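PDB 2QU8: putative nucleolar GTP-binding protein 1 from Plasmodium falciparum, which probably binds and hydrolyses GTP as a nucleolar GTPase of the NOG1 family, and holds GDP in this crystal form. Local coordinates for residues N142-I147 with C200-N205. Residues are numbered along the deposited sequence; the frame is centred on the assembly and turned at random.
Sequences NKSIVI and CELLKN
L202 reaches from the helix to the segment 142-147, touching S144, I145 and V146. Its CB lies near S144 CB, at 4.2 Å, where the two backbones come closest: the CA atoms of S144 and L202 are 6.4 Å apart. One bond further out, CG passes the serine hydroxyl, and there the side chain forks. CD2 stays beside S144, 3.7 Å from its OG. CD1 turns in toward the backbone of I145, passing 3.8 Å from S144 CB, and ends 3.3 Å from I145 O, a close carbon-to-oxygen approach. L202 CD1 also packs against V146, 3.7 Å from V146 CG2. V146 has CG1 anti to its own backbone N (chi1 178°), which places CG2 beside that N and within range of the leucine. S144 OG is 3.6 Å from L202 O, too long for a hydrogen bond, and the contact rests on van der Waals packing, with every touching residue buried. Within the helix, C200 O takes two donors, the backbone N of K204 and its NZ; that ammonium also bonds the hydroxyl of Y78. In the fold, this is a helix packed on one face of the central sheet of a GTPase-like domain. Strand 145-150 runs between parallel strands 110-117 and 179-183, bonded through its backbone to I112 and F114 on one flank and to P178 and K180 on the other. Helix 192-222 lies against this part of the sheet, L202 also touching K180 while L203 and K204 reach K30 of strand 30-35.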
loop_
_atom_site.group_PDB
_atom_site.type_symbol
_atom_site.label_atom_id
_atom_site.label_comp_id
_atom_site.label_asym_id
_atom_site.label_seq_id
_atom_site.Cartn_x
_atom_site.Cartn_y
_atom_site.Cartn_z
ATOM N N ASN A 142 4.520 5.501 10.757
ATOM C CA ASN A 142 3.194 4.971 11.035
ATOM C C ASN A 142 2.136 5.644 10.169
ATOM O O ASN A 142 1.516 6.636 10.565
ATOM C CB ASN A 142 2.860 5.092 12.526
ATOM C CG ASN A 142 2.264 3.812 13.100
ATOM O OD1 ASN A 142 2.748 2.709 12.830
ATOM N ND2 ASN A 142 1.216 3.956 13.906
ATOM N N LYS A 143 1.964 5.098 8.970
ATOM C CA LYS A 143 0.953 5.548 8.019
ATOM C C LYS A 143 -0.248 4.617 8.058
ATOM O O LYS A 143 -0.191 3.536 8.648
ATOM C CB LYS A 143 1.522 5.531 6.598
ATOM C CG LYS A 143 2.679 6.449 6.368
ATOM C CD LYS A 143 3.220 6.271 4.967
ATOM C CE LYS A 143 3.780 7.578 4.440
ATOM N NZ LYS A 143 4.630 8.292 5.446
ATOM N N SER A 144 -1.329 5.042 7.420
ATOM C CA SER A 144 -2.461 4.172 7.154
ATOM C C SER A 144 -2.112 3.087 6.140
ATOM O O SER A 144 -1.242 3.272 5.288
ATOM C CB SER A 144 -3.643 4.988 6.654
ATOM O OG SER A 144 -4.436 5.404 7.747
ATOM N N ILE A 145 -2.798 1.953 6.255
ATOM C CA ILE A 145 -2.590 0.805 5.378
ATOM C C ILE A 145 -3.929 0.229 4.959
ATOM O O ILE A 145 -4.826 0.053 5.787
ATOM C CB ILE A 145 -1.748 -0.315 6.078
ATOM C CG1 ILE A 145 -0.388 0.226 6.541
ATOM C CG2 ILE A 145 -1.581 -1.547 5.153
ATOM C CD1 ILE A 145 0.367 -0.666 7.529
ATOM N N VAL A 146 -4.078 -0.049 3.671
ATOM C CA VAL A 146 -5.166 -0.900 3.216
ATOM C C VAL A 146 -4.558 -2.261 2.874
ATOM O O VAL A 146 -3.549 -2.331 2.175
ATOM C CB VAL A 146 -5.915 -0.303 1.997
ATOM C CG1 VAL A 146 -7.017 -1.236 1.522
ATOM C CG2 VAL A 146 -6.497 1.067 2.342
ATOM N N ILE A 147 -5.153 -3.332 3.398
ATOM C CA ILE A 147 -4.768 -4.679 2.987
ATOM C C ILE A 147 -5.703 -5.076 1.864
ATOM O O ILE A 147 -6.919 -5.166 2.061
ATOM C CB ILE A 147 -4.860 -5.735 4.133
ATOM C CG1 ILE A 147 -4.051 -5.317 5.370
ATOM C CG2 ILE A 147 -4.433 -7.117 3.630
ATOM C CD1 ILE A 147 -2.549 -5.318 5.206
ATOM N N CYS A 200 -7.852 6.213 -0.557
ATOM C CA CYS A 200 -7.892 7.674 -0.564
ATOM C C CYS A 200 -8.468 8.257 0.727
ATOM O O CYS A 200 -7.841 9.111 1.349
ATOM C CB CYS A 200 -8.663 8.179 -1.784
ATOM S SG CYS A 200 -7.838 7.793 -3.349
ATOM N N GLU A 201 -9.641 7.774 1.134
ATOM C CA GLU A 201 -10.284 8.242 2.363
ATOM C C GLU A 201 -9.513 7.908 3.647
ATOM O O GLU A 201 -9.549 8.689 4.597
ATOM C CB GLU A 201 -11.745 7.776 2.440
ATOM C CG GLU A 201 -12.788 8.911 2.252
ATOM C CD GLU A 201 -12.891 9.438 0.817
ATOM O OE1 GLU A 201 -13.786 8.971 0.073
ATOM O OE2 GLU A 201 -12.087 10.318 0.430
ATOM N N LEU A 202 -8.808 6.771 3.673
ATOM C CA LEU A 202 -7.907 6.460 4.786
ATOM C C LEU A 202 -6.793 7.497 4.884
ATOM O O LEU A 202 -6.375 7.868 5.984
ATOM C CB LEU A 202 -7.289 5.063 4.658
ATOM C CG LEU A 202 -7.676 3.937 5.625
ATOM C CD1 LEU A 202 -6.582 2.872 5.605
ATOM C CD2 LEU A 202 -7.905 4.412 7.065
ATOM N N LEU A 203 -6.321 7.953 3.724
ATOM C CA LEU A 203 -5.313 9.004 3.645
ATOM C C LEU A 203 -5.860 10.309 4.218
ATOM O O LEU A 203 -5.219 10.935 5.065
ATOM C CB LEU A 203 -4.873 9.226 2.189
ATOM C CG LEU A 203 -3.395 9.478 1.850
ATOM C CD1 LEU A 203 -3.282 10.235 0.535
ATOM C CD2 LEU A 203 -2.626 10.190 2.951
ATOM N N LYS A 204 -7.047 10.704 3.755
ATOM C CA LYS A 204 -7.708 11.920 4.241
ATOM C C LYS A 204 -7.768 11.906 5.764
ATOM O O LYS A 204 -7.258 12.814 6.418
ATOM C CB LYS A 204 -9.123 12.058 3.663
ATOM C CG LYS A 204 -9.251 11.925 2.135
ATOM C CD LYS A 204 -8.695 13.127 1.360
ATOM C CE LYS A 204 -7.212 12.952 1.016
ATOM N NZ LYS A 204 -6.942 11.680 0.261
ATOM N N ASN A 205 -8.363 10.850 6.318
ATOM C CA ASN A 205 -8.510 10.707 7.767
ATOM C C ASN A 205 -7.196 10.811 8.534
ATOM O O ASN A 205 -7.152 11.398 9.618
ATOM C CB ASN A 205 -9.240 9.408 8.113
ATOM C CG ASN A 205 -10.663 9.374 7.572
ATOM O OD1 ASN A 205 -11.184 8.308 7.245
ATOM N ND2 ASN A 205 -11.298 10.544 7.471
#